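Local coordinates for protein carbohydrate deacetylase Agd3 (Neosartorya fumigata, PDB 6NWZ) that removes acetyl groups from the N-acetylated sugars of galactosaminogalactan, an exopolysaccharide modification required for biofilm formation by Aspergillus fumigatus, at residues Val61-Leu66 against Thr99-Gln104; Gly134-Thr139 against Leu169-Ala174; Gly244-Asn249 against Val585-Val590; Ile328-Pro333 against Thr348-Ser353. All blocks are in the same frame, centred on the assembly; numbering follows the deposited sequence.

Overall arrangement
Interactions 1 and 2 both belong to the CBM87 carbohydrate-binding region, with centres about 31 Å apart and nearest atoms about 15 Å apart. Interaction 3 lies nearer the middle of the chain, its centre about 10 Å from that of the chain, and joins 244-249 to 585-590 across 335 intervening residues; interaction 4 falls within that span. Interaction 4 sits far out on the deacetylase side, its centre about 69 Å from that of interaction 1. It comes closest to the metal ligands: Y330 is about 6 Å from zinc ligand H392, side chain to side chain, whereas in interaction 3 V248 is about 8 Å from H534, a ligand of another zinc.

Interaction 1: residues Val61-Leu66 against Thr99-Gln104; sequences VGLPAL and TDQWNQ
Q101 leaves its helix with CG beside the backbone N and opposite the carbonyl carbon (chi1 -63°), then runs on extended (chi2 -171°), a reach that delivers its amide to the backbone of V61. NE2 of Q101 donates to O of V61 over 2.8 Å. The bond is close to straight (169°), lies in the amide plane of Q101 and arrives in the carbonyl plane, on a lone pair. The other end of the amide, OE1, is hydrogen-bonded to a residue flanking the segments, so both ends limit its rotation. L63 supplies the apolar part. Its side chain crosses that of Q101 at a slant, CD1 of L63 resting 3.6 Å from CG of Q101 and 3.7 Å from OE1 of Q104, touching both glutamines. The contact belongs to the CBM87 region: the loop between strands 51-55 and 67-68 lies on the first turns of helix 99-112; just ahead of the helix, T98 OG1 receives the backbone N-H of Q101. One turn on, Q104, extended beyond CG, gives NE2 to OD1 of D100 at 2.8 Å, with the carboxylate oxygen tilted from the amide plane. L66 touches the helix backbone, CD1 to O of Q104 at 3.6 Å, and continues onto L105 and Y108. The L66 side chain is about 6 Å from an N-acetylglucosamine, probably that of the glycan attached to neighbouring N67.

Interaction 2: residues Gly134-Thr139 against Leu169-Ala174; sequences GGCCNT and LWHYPA
C136 and H171 meet where two loops of the CBM87 region pass each other in roughly opposing directions, residues 134-139 running on toward strand 144-147 and residues 169-174 toward strand 174-176. Sulfur contacts come first. SG of C136 sits between two rings: it lies over the H171 face, 3.9 Å from the imidazole centroid, and approaches W170 obliquely, 3.9 Å from the centroid of the six-membered ring. Rotation of SG to a place between the backbone N and the carbonyl carbon (chi1 82°) puts it there. The same sulfur accepts the backbone N-H of H171, N to SG 3.6 Å. Aromatic contacts follow: the backbone N of C136 lies over one face of W170, offset toward the rim. CA of G135 comes obliquely to CZ2 of W170 at 3.4 Å, in a poorly ordered part of the loop. Further along, CD of P173 meets O of G135 at 3.8 Å. The polar bonds hold the imidazole: ND1 of H171 donates to O of L169 at 2.9 Å, close to the ring plane, and NE2 bonds to OE1 of Q143. Beyond the contact, F188 meets the H171 ring and Y122 packs edge-to-face on Y172. With both nitrogens of H171 engaged by oxygens, the ring is fixed in rotation, and a doubly protonated imidazole might be favoured should NE2 be the donor to Q143.

Interaction 3: residues Gly244-Asn249 against Val585-Val590; sequences GHRRVN and VDWPLV
R246 lays its guanidinium flat on W587, planes 17° apart and centres 3.5 Å apart, a cation-pi stack over the five-membered ring. A bend at chi3 (79°) turns the group onto the ring, while CD covers the six-membered ring as a CH-pi contact, 3.8 Å from its centroid. V585 CB covers the opposite face, and the indole is held between the two. V248 comes to W587 at its edge, CG2 to CE3 3.7 Å, and lies side by side with L589 through CG1 and CD2, 3.6 Å apart. R247 starts off away from 585-590, but bends at chi2 and chi3 bring CG2 of V590 over one face of its guanidinium. N249 turns its amide back across: ND2 donates to O of V590 at 2.7 Å, nearly straight, from above the carbonyl plane. A weak backbone bond joins N of V590 to O of V248. One water takes protons from NH1 of R247 and N of V248 and gives one to O of P588. Outside, D661 forms salt bridges with both arginines and E656 with R247, while T155 O and A156 O accept from R246 and W587 respectively. The CBM87, deacetylase and C-terminal regions thus converge here. With carboxylates, carbonyls and water meeting their N-H groups, the buried arginines can use flat faces for packing, R246 on the indole and R247 on the V590 methyl, and the acids probably offset their charge.

Interaction 4: residues Ile328-Pro333 against Thr348-Ser353; sequences IEYDSP and TDLWPS. With NAG (2-acetamido-2-deoxy-beta-D-glucopyranose), chain B.
I328 lies across one face of W351, the two side chains crossing at about a right angle. CG2 is over the centre of the indole, and CG1 makes a CH-pi contact 4.0 Å from the centroid of the six-membered ring. Taking CG2 opposite its own backbone N, I328 also presents that methyl to CD of P352 at 3.6 Å. Next along, CB of Y330 meets O of L350 at 3.4 Å, and the phenol crosses the leucine, CD1 to CD1 4.0 Å, at a slant to the ring. The same CD1 of L350 reaches CD of P333 at 3.6 Å. No hydrogen bond joins the two segments; several of their polar groups find partners in a second shell. NE1 of W351 is hydrogen-bonded to OE1 of E406, and its ring takes F409 edge-to-face from helix 400-417, whose D402 also accepts N-H of L350. Y330 bonds through OH to T391 OG1. At the outer end T348 OG1 and O6 of an N-acetylglucosamine share a hydrogen bond of 3.1 Å; this sugar belongs to a glycan attached to the protein and also neighbours N397. The loop pair lies beside ligands of two zinc ions: P333 is about 6 Å from E394, which with D335 binds one, and Y330 about 6 Å from H392, side chain to side chain. H392, with D256 and H388, binds the other, an Asp-His-His arrangement characteristic of metal-dependent polysaccharide deacetylases.

Interaction 1: residues Val61-Leu66 against Thr99-Gln104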
# COMPACT_ATOMS: atom_id res chain seq x y z
N VAL A 61 -4.36 11.46 33.50
CA VAL A 61 -4.04 10.04 33.58
C VAL A 61 -2.60 9.92 34.04
O VAL A 61 -1.81 10.86 33.87
CB VAL A 61 -4.28 9.35 32.22
CG1 VAL A 61 -3.21 9.73 31.22
CG2 VAL A 61 -4.36 7.84 32.38
N GLY A 62 -2.25 8.78 34.63
CA GLY A 62 -0.88 8.53 35.04
C GLY A 62 -0.09 7.84 33.94
O GLY A 62 -0.63 7.11 33.12
N LEU A 63 1.23 8.10 33.93
CA LEU A 63 2.09 7.51 32.91
C LEU A 63 2.43 6.07 33.27
O LEU A 63 2.45 5.71 34.45
CB LEU A 63 3.37 8.32 32.76
CG LEU A 63 3.27 9.84 32.84
CD1 LEU A 63 3.86 10.31 34.15
CD2 LEU A 63 3.98 10.48 31.66
N PRO A 64 2.72 5.23 32.28
CA PRO A 64 3.20 3.87 32.59
C PRO A 64 4.60 3.90 33.18
O PRO A 64 5.22 4.96 33.26
CB PRO A 64 3.17 3.17 31.22
CG PRO A 64 3.33 4.29 30.23
CD PRO A 64 2.59 5.45 30.83
N ALA A 65 5.10 2.74 33.60
CA ALA A 65 6.47 2.63 34.10
C ALA A 65 7.45 2.92 32.97
O ALA A 65 7.59 2.13 32.03
CB ALA A 65 6.73 1.25 34.69
N LEU A 66 8.15 4.06 33.05
CA LEU A 66 9.07 4.44 31.98
C LEU A 66 10.32 3.58 31.98
O LEU A 66 10.92 3.35 30.92
CB LEU A 66 9.44 5.92 32.09
CG LEU A 66 8.33 6.93 31.80
CD1 LEU A 66 8.87 8.36 31.79
CD2 LEU A 66 7.68 6.62 30.48
N THR A 99 2.84 19.16 35.00
CA THR A 99 4.22 19.60 34.86
C THR A 99 5.19 18.53 35.33
O THR A 99 6.22 18.28 34.69
CB THR A 99 4.43 20.90 35.63
OG1 THR A 99 3.77 21.97 34.95
CG2 THR A 99 5.91 21.22 35.77
N ASP A 100 4.87 17.86 36.44
CA ASP A 100 5.75 16.81 36.93
C ASP A 100 5.78 15.61 35.99
O ASP A 100 6.83 14.96 35.85
CB ASP A 100 5.33 16.38 38.34
CG ASP A 100 6.19 15.28 38.90
OD1 ASP A 100 5.89 14.09 38.65
OD2 ASP A 100 7.19 15.59 39.58
N GLN A 101 4.67 15.32 35.32
CA GLN A 101 4.65 14.22 34.36
C GLN A 101 5.52 14.54 33.15
O GLN A 101 6.24 13.66 32.66
CB GLN A 101 3.22 13.91 33.93
CG GLN A 101 2.33 13.43 35.07
CD GLN A 101 0.99 12.93 34.60
OE1 GLN A 101 0.20 13.68 34.00
NE2 GLN A 101 0.71 11.66 34.85
N TRP A 102 5.46 15.77 32.65
CA TRP A 102 6.32 16.15 31.54
C TRP A 102 7.79 16.10 31.92
O TRP A 102 8.64 15.79 31.08
CB TRP A 102 5.95 17.54 31.03
CG TRP A 102 4.79 17.54 30.09
CD1 TRP A 102 3.50 17.87 30.39
CD2 TRP A 102 4.80 17.20 28.70
NE1 TRP A 102 2.71 17.75 29.27
CE2 TRP A 102 3.48 17.34 28.22
CE3 TRP A 102 5.80 16.78 27.82
CZ2 TRP A 102 3.14 17.08 26.90
CZ3 TRP A 102 5.46 16.53 26.50
CH2 TRP A 102 4.14 16.68 26.05
N ASN A 103 8.11 16.39 33.19
CA ASN A 103 9.50 16.31 33.63
C ASN A 103 9.97 14.87 33.75
O ASN A 103 11.15 14.59 33.50
CB ASN A 103 9.67 17.05 34.96
CG ASN A 103 9.60 18.56 34.80
OD1 ASN A 103 9.92 19.10 33.74
ND2 ASN A 103 9.17 19.25 35.85
N GLN A 104 9.09 13.95 34.14
CA GLN A 104 9.45 12.53 34.11
C GLN A 104 9.80 12.10 32.70
O GLN A 104 10.77 11.35 32.50
CB GLN A 104 8.30 11.68 34.65
CG GLN A 104 7.90 11.99 36.08
CD GLN A 104 6.72 11.14 36.54
OE1 GLN A 104 6.74 9.92 36.40
NE2 GLN A 104 5.69 11.80 37.06

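Interaction 2: residues Gly134-Thr139 against Leu169-Ala174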
# COMPACT_ATOMS: atom_id res chain seq x y z
N GLY A 134 -0.20 34.05 13.59
CA GLY A 134 -1.37 33.81 12.78
C GLY A 134 -1.60 32.35 12.42
O GLY A 134 -0.70 31.51 12.56
N GLY A 135 -2.80 32.05 11.94
CA GLY A 135 -3.08 30.71 11.46
C GLY A 135 -2.38 30.45 10.15
O GLY A 135 -1.45 31.14 9.74
N CYS A 136 -2.88 29.43 9.45
CA CYS A 136 -2.16 28.93 8.28
C CYS A 136 -2.78 29.42 6.98
O CYS A 136 -2.35 30.44 6.42
CB CYS A 136 -2.13 27.40 8.30
SG CYS A 136 -3.61 26.58 7.67
N CYS A 137 -3.78 28.70 6.50
CA CYS A 137 -4.46 28.97 5.24
C CYS A 137 -5.88 28.45 5.35
O CYS A 137 -6.11 27.34 5.85
CB CYS A 137 -3.73 28.30 4.07
SG CYS A 137 -2.02 28.84 3.86
N ASN A 138 -6.83 29.24 4.86
CA ASN A 138 -8.23 28.86 4.90
C ASN A 138 -8.50 27.74 3.89
O ASN A 138 -7.58 27.14 3.33
CB ASN A 138 -9.12 30.07 4.66
CG ASN A 138 -8.91 31.16 5.68
OD1 ASN A 138 -8.63 30.88 6.85
ND2 ASN A 138 -9.03 32.41 5.26
N THR A 139 -9.77 27.47 3.65
CA THR A 139 -10.16 26.44 2.69
C THR A 139 -9.73 26.84 1.28
O THR A 139 -9.95 27.98 0.86
CB THR A 139 -11.67 26.20 2.73
OG1 THR A 139 -12.10 26.00 4.09
CG2 THR A 139 -12.05 24.98 1.91
N LEU A 169 -4.58 21.04 6.11
CA LEU A 169 -3.86 20.81 7.36
C LEU A 169 -3.57 22.16 7.99
O LEU A 169 -2.83 22.97 7.42
CB LEU A 169 -2.57 20.04 7.11
CG LEU A 169 -2.67 18.67 6.44
CD1 LEU A 169 -1.29 18.08 6.19
CD2 LEU A 169 -3.51 17.73 7.30
N TRP A 170 -4.15 22.41 9.16
CA TRP A 170 -3.88 23.66 9.86
C TRP A 170 -2.45 23.66 10.38
O TRP A 170 -2.01 22.70 11.01
CB TRP A 170 -4.87 23.84 11.02
CG TRP A 170 -4.94 25.24 11.54
CD1 TRP A 170 -4.42 25.70 12.71
CD2 TRP A 170 -5.55 26.36 10.90
NE1 TRP A 170 -4.68 27.05 12.85
CE2 TRP A 170 -5.37 27.48 11.75
CE3 TRP A 170 -6.25 26.54 9.70
CZ2 TRP A 170 -5.86 28.74 11.43
CZ3 TRP A 170 -6.72 27.80 9.38
CH2 TRP A 170 -6.52 28.88 10.24
N HIS A 171 -1.71 24.74 10.09
CA HIS A 171 -0.32 24.86 10.53
C HIS A 171 -0.06 26.27 11.04
O HIS A 171 -0.93 27.14 10.99
CB HIS A 171 0.65 24.48 9.42
CG HIS A 171 0.39 25.18 8.12
ND1 HIS A 171 -0.55 24.73 7.21
CD2 HIS A 171 0.94 26.29 7.58
CE1 HIS A 171 -0.56 25.54 6.16
NE2 HIS A 171 0.33 26.49 6.36
N TYR A 172 1.14 26.49 11.56
CA TYR A 172 1.52 27.78 12.14
C TYR A 172 2.93 28.13 11.67
O TYR A 172 3.91 27.56 12.16
CB TYR A 172 1.46 27.76 13.66
CG TYR A 172 0.20 27.18 14.24
CD1 TYR A 172 0.09 25.82 14.49
CD2 TYR A 172 -0.89 27.99 14.56
CE1 TYR A 172 -1.06 25.27 15.03
CE2 TYR A 172 -2.05 27.45 15.10
CZ TYR A 172 -2.12 26.09 15.33
OH TYR A 172 -3.26 25.53 15.87
N PRO A 173 3.06 29.05 10.71
CA PRO A 173 4.40 29.51 10.31
C PRO A 173 5.17 30.03 11.51
O PRO A 173 4.65 30.81 12.31
CB PRO A 173 4.09 30.61 9.30
CG PRO A 173 2.77 30.23 8.73
CD PRO A 173 2.00 29.62 9.87
N ALA A 174 6.42 29.59 11.64
CA ALA A 174 7.19 29.78 12.86
C ALA A 174 8.54 30.41 12.54
O ALA A 174 8.97 30.49 11.39
CB ALA A 174 7.39 28.46 13.60

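Interaction 3: residues Gly244-Asn249 against Val585-Val590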
# COMPACT_ATOMS: atom_id res chain seq x y z
N GLY A 244 10.93 -3.93 12.13
CA GLY A 244 9.97 -3.52 11.12
C GLY A 244 10.54 -3.71 9.74
O GLY A 244 11.57 -4.36 9.55
N HIS A 245 9.86 -3.09 8.76
CA HIS A 245 10.14 -3.33 7.35
C HIS A 245 9.43 -2.31 6.47
O HIS A 245 8.20 -2.18 6.53
CB HIS A 245 9.71 -4.76 6.99
CG HIS A 245 9.88 -5.10 5.55
ND1 HIS A 245 11.07 -4.94 4.87
CD2 HIS A 245 9.00 -5.62 4.65
CE1 HIS A 245 10.92 -5.33 3.62
NE2 HIS A 245 9.68 -5.75 3.46
N ARG A 246 10.19 -1.58 5.65
CA ARG A 246 9.66 -0.54 4.76
C ARG A 246 9.78 -1.00 3.31
O ARG A 246 10.86 -0.95 2.72
CB ARG A 246 10.40 0.78 4.95
CG ARG A 246 9.90 1.88 4.03
CD ARG A 246 10.86 3.06 4.00
NE ARG A 246 12.00 2.81 3.13
CZ ARG A 246 13.14 3.50 3.17
NH1 ARG A 246 13.30 4.48 4.05
NH2 ARG A 246 14.13 3.20 2.34
N ARG A 247 8.65 -1.41 2.73
CA ARG A 247 8.61 -1.84 1.33
C ARG A 247 7.37 -1.26 0.67
O ARG A 247 6.30 -1.20 1.29
CB ARG A 247 8.62 -3.37 1.23
CG ARG A 247 8.25 -3.93 -0.14
CD ARG A 247 9.31 -3.65 -1.19
NE ARG A 247 10.57 -4.34 -0.89
CZ ARG A 247 11.68 -3.73 -0.52
NH1 ARG A 247 11.72 -2.41 -0.40
NH2 ARG A 247 12.77 -4.44 -0.26
N VAL A 248 7.51 -0.81 -0.57
CA VAL A 248 6.38 -0.32 -1.37
C VAL A 248 6.22 -1.23 -2.58
O VAL A 248 7.14 -1.34 -3.40
CB VAL A 248 6.57 1.14 -1.81
CG1 VAL A 248 5.45 1.55 -2.76
CG2 VAL A 248 6.59 2.05 -0.60
N ASN A 249 5.07 -1.89 -2.68
CA ASN A 249 4.77 -2.75 -3.82
C ASN A 249 3.86 -2.01 -4.79
O ASN A 249 2.91 -1.33 -4.37
CB ASN A 249 4.10 -4.06 -3.38
CG ASN A 249 5.07 -5.01 -2.70
OD1 ASN A 249 4.81 -5.50 -1.60
ND2 ASN A 249 6.19 -5.30 -3.36
N VAL A 585 10.50 10.33 -2.88
CA VAL A 585 11.38 9.41 -2.17
C VAL A 585 12.32 8.74 -3.17
O VAL A 585 12.11 8.79 -4.39
CB VAL A 585 10.60 8.34 -1.39
CG1 VAL A 585 9.64 8.99 -0.40
CG2 VAL A 585 9.84 7.46 -2.35
N ASP A 586 13.36 8.10 -2.65
CA ASP A 586 14.27 7.31 -3.47
C ASP A 586 14.09 5.81 -3.26
O ASP A 586 14.95 5.02 -3.66
CB ASP A 586 15.73 7.70 -3.22
CG ASP A 586 16.16 7.49 -1.78
OD1 ASP A 586 16.41 6.32 -1.40
OD2 ASP A 586 16.24 8.48 -1.04
N TRP A 587 12.98 5.40 -2.64
CA TRP A 587 12.75 3.99 -2.37
C TRP A 587 12.55 3.21 -3.66
O TRP A 587 12.14 3.77 -4.68
CB TRP A 587 11.53 3.81 -1.47
CG TRP A 587 11.51 4.68 -0.25
CD1 TRP A 587 12.57 5.29 0.35
CD2 TRP A 587 10.35 5.02 0.52
NE1 TRP A 587 12.15 5.99 1.45
CE2 TRP A 587 10.79 5.85 1.58
CE3 TRP A 587 8.99 4.72 0.42
CZ2 TRP A 587 9.91 6.37 2.53
CZ3 TRP A 587 8.13 5.24 1.36
CH2 TRP A 587 8.59 6.05 2.40
N PRO A 588 12.83 1.92 -3.64
CA PRO A 588 12.49 1.08 -4.80
C PRO A 588 10.99 0.85 -4.90
O PRO A 588 10.24 0.96 -3.92
CB PRO A 588 13.23 -0.24 -4.51
CG PRO A 588 14.25 0.10 -3.47
CD PRO A 588 13.64 1.20 -2.65
N LEU A 589 10.55 0.55 -6.12
CA LEU A 589 9.22 0.03 -6.38
C LEU A 589 9.38 -1.41 -6.85
O LEU A 589 10.02 -1.66 -7.87
CB LEU A 589 8.48 0.86 -7.43
CG LEU A 589 8.04 2.27 -7.04
CD1 LEU A 589 7.58 3.04 -8.27
CD2 LEU A 589 6.93 2.22 -6.01
N VAL A 590 8.80 -2.35 -6.10
CA VAL A 590 8.97 -3.77 -6.38
C VAL A 590 7.60 -4.36 -6.68
O VAL A 590 6.69 -4.29 -5.85
CB VAL A 590 9.64 -4.50 -5.22
CG1 VAL A 590 9.79 -5.96 -5.56
CG2 VAL A 590 11.00 -3.88 -4.93
O HOH W 1 16.56 5.34 1.76
O HOH W 2 10.20 -0.42 -1.21

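Interaction 4: residues Ile328-Pro333 against Thr348-Ser353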
# COMPACT_ATOMS: atom_id res chain seq x y z
N ILE A 328 -18.04 -21.59 -24.48
CA ILE A 328 -19.17 -21.71 -23.56
C ILE A 328 -20.09 -20.50 -23.74
O ILE A 328 -19.63 -19.36 -23.71
CB ILE A 328 -18.68 -21.84 -22.11
CG1 ILE A 328 -17.79 -23.06 -21.96
CG2 ILE A 328 -19.86 -21.92 -21.16
CD1 ILE A 328 -18.45 -24.35 -22.38
N GLU A 329 -21.38 -20.76 -23.90
CA GLU A 329 -22.34 -19.72 -24.20
C GLU A 329 -23.59 -19.91 -23.34
O GLU A 329 -24.10 -21.02 -23.22
CB GLU A 329 -22.71 -19.72 -25.68
CG GLU A 329 -23.07 -18.36 -26.23
CD GLU A 329 -22.76 -18.23 -27.70
OE1 GLU A 329 -23.12 -19.14 -28.48
OE2 GLU A 329 -22.13 -17.21 -28.08
N TYR A 330 -24.07 -18.81 -22.76
CA TYR A 330 -25.23 -18.82 -21.88
C TYR A 330 -25.76 -17.40 -21.77
O TYR A 330 -25.10 -16.44 -22.18
CB TYR A 330 -24.89 -19.39 -20.50
CG TYR A 330 -23.72 -18.69 -19.85
CD1 TYR A 330 -23.91 -17.55 -19.08
CD2 TYR A 330 -22.42 -19.16 -20.01
CE1 TYR A 330 -22.84 -16.90 -18.49
CE2 TYR A 330 -21.35 -18.52 -19.43
CZ TYR A 330 -21.56 -17.39 -18.67
OH TYR A 330 -20.49 -16.75 -18.09
N ASP A 331 -26.96 -17.27 -21.20
CA ASP A 331 -27.55 -15.97 -20.93
C ASP A 331 -27.26 -15.56 -19.50
O ASP A 331 -27.49 -16.34 -18.56
CB ASP A 331 -29.06 -15.99 -21.18
CG ASP A 331 -29.41 -16.01 -22.65
OD1 ASP A 331 -29.36 -17.10 -23.26
OD2 ASP A 331 -29.73 -14.94 -23.20
N SER A 332 -26.76 -14.35 -19.33
CA SER A 332 -26.39 -13.88 -18.00
C SER A 332 -27.64 -13.45 -17.23
O SER A 332 -28.49 -12.75 -17.79
CB SER A 332 -25.41 -12.72 -18.10
OG SER A 332 -24.33 -13.04 -18.96
N PRO A 333 -27.78 -13.85 -15.97
CA PRO A 333 -28.92 -13.40 -15.18
C PRO A 333 -28.71 -11.98 -14.70
O PRO A 333 -27.56 -11.50 -14.65
CB PRO A 333 -28.94 -14.39 -14.01
CG PRO A 333 -27.50 -14.73 -13.82
CD PRO A 333 -26.88 -14.73 -15.20
N THR A 348 -29.10 -22.37 -10.13
CA THR A 348 -29.35 -23.15 -11.34
C THR A 348 -28.13 -23.07 -12.25
O THR A 348 -27.56 -22.00 -12.44
CB THR A 348 -30.59 -22.66 -12.09
OG1 THR A 348 -31.70 -22.60 -11.18
CG2 THR A 348 -30.93 -23.59 -13.24
N ASP A 349 -27.76 -24.21 -12.82
CA ASP A 349 -26.61 -24.26 -13.72
C ASP A 349 -26.88 -23.44 -14.97
O ASP A 349 -27.97 -23.47 -15.54
CB ASP A 349 -26.28 -25.70 -14.09
CG ASP A 349 -25.94 -26.57 -12.89
OD1 ASP A 349 -25.45 -26.02 -11.88
OD2 ASP A 349 -26.16 -27.79 -12.94
N LEU A 350 -25.86 -22.68 -15.41
CA LEU A 350 -25.93 -21.97 -16.68
C LEU A 350 -25.08 -22.60 -17.77
O LEU A 350 -25.34 -22.36 -18.95
CB LEU A 350 -25.49 -20.51 -16.51
CG LEU A 350 -26.31 -19.64 -15.55
CD1 LEU A 350 -25.93 -18.18 -15.72
CD2 LEU A 350 -27.80 -19.84 -15.77
N TRP A 351 -24.09 -23.41 -17.41
CA TRP A 351 -23.19 -23.98 -18.40
C TRP A 351 -23.94 -24.94 -19.33
O TRP A 351 -24.86 -25.64 -18.88
CB TRP A 351 -22.03 -24.71 -17.72
CG TRP A 351 -20.86 -23.83 -17.40
CD1 TRP A 351 -20.87 -22.71 -16.62
CD2 TRP A 351 -19.51 -24.00 -17.84
NE1 TRP A 351 -19.61 -22.17 -16.57
CE2 TRP A 351 -18.76 -22.94 -17.30
CE3 TRP A 351 -18.87 -24.95 -18.65
CZ2 TRP A 351 -17.39 -22.81 -17.54
CZ3 TRP A 351 -17.52 -24.81 -18.88
CH2 TRP A 351 -16.79 -23.75 -18.33
N PRO A 352 -23.58 -24.99 -20.61
CA PRO A 352 -24.14 -26.02 -21.49
C PRO A 352 -23.80 -27.40 -20.96
O PRO A 352 -22.70 -27.64 -20.45
CB PRO A 352 -23.47 -25.75 -22.84
CG PRO A 352 -23.08 -24.31 -22.78
CD PRO A 352 -22.72 -24.05 -21.35
N SER A 353 -24.75 -28.32 -21.10
CA SER A 353 -24.56 -29.67 -20.59
C SER A 353 -23.55 -30.46 -21.41
O SER A 353 -22.96 -31.41 -20.88
CB SER A 353 -25.90 -30.40 -20.57
OG SER A 353 -26.57 -30.26 -21.81
C1 NAG B . -30.81 -16.83 -7.42
C2 NAG B . -31.88 -15.78 -7.79
C3 NAG B . -33.28 -16.35 -7.60
C4 NAG B . -33.43 -17.67 -8.35
C5 NAG B . -32.34 -18.63 -7.91
C6 NAG B . -32.36 -19.95 -8.64
C7 NAG B . -31.01 -13.52 -7.43
C8 NAG B . -30.94 -12.35 -6.48
N2 NAG B . -31.71 -14.57 -7.00
O3 NAG B . -34.24 -15.41 -8.05
O4 NAG B . -34.71 -18.23 -8.09
O5 NAG B . -31.05 -18.04 -8.15
O6 NAG B . -32.43 -19.76 -10.05
O7 NAG B . -30.45 -13.50 -8.52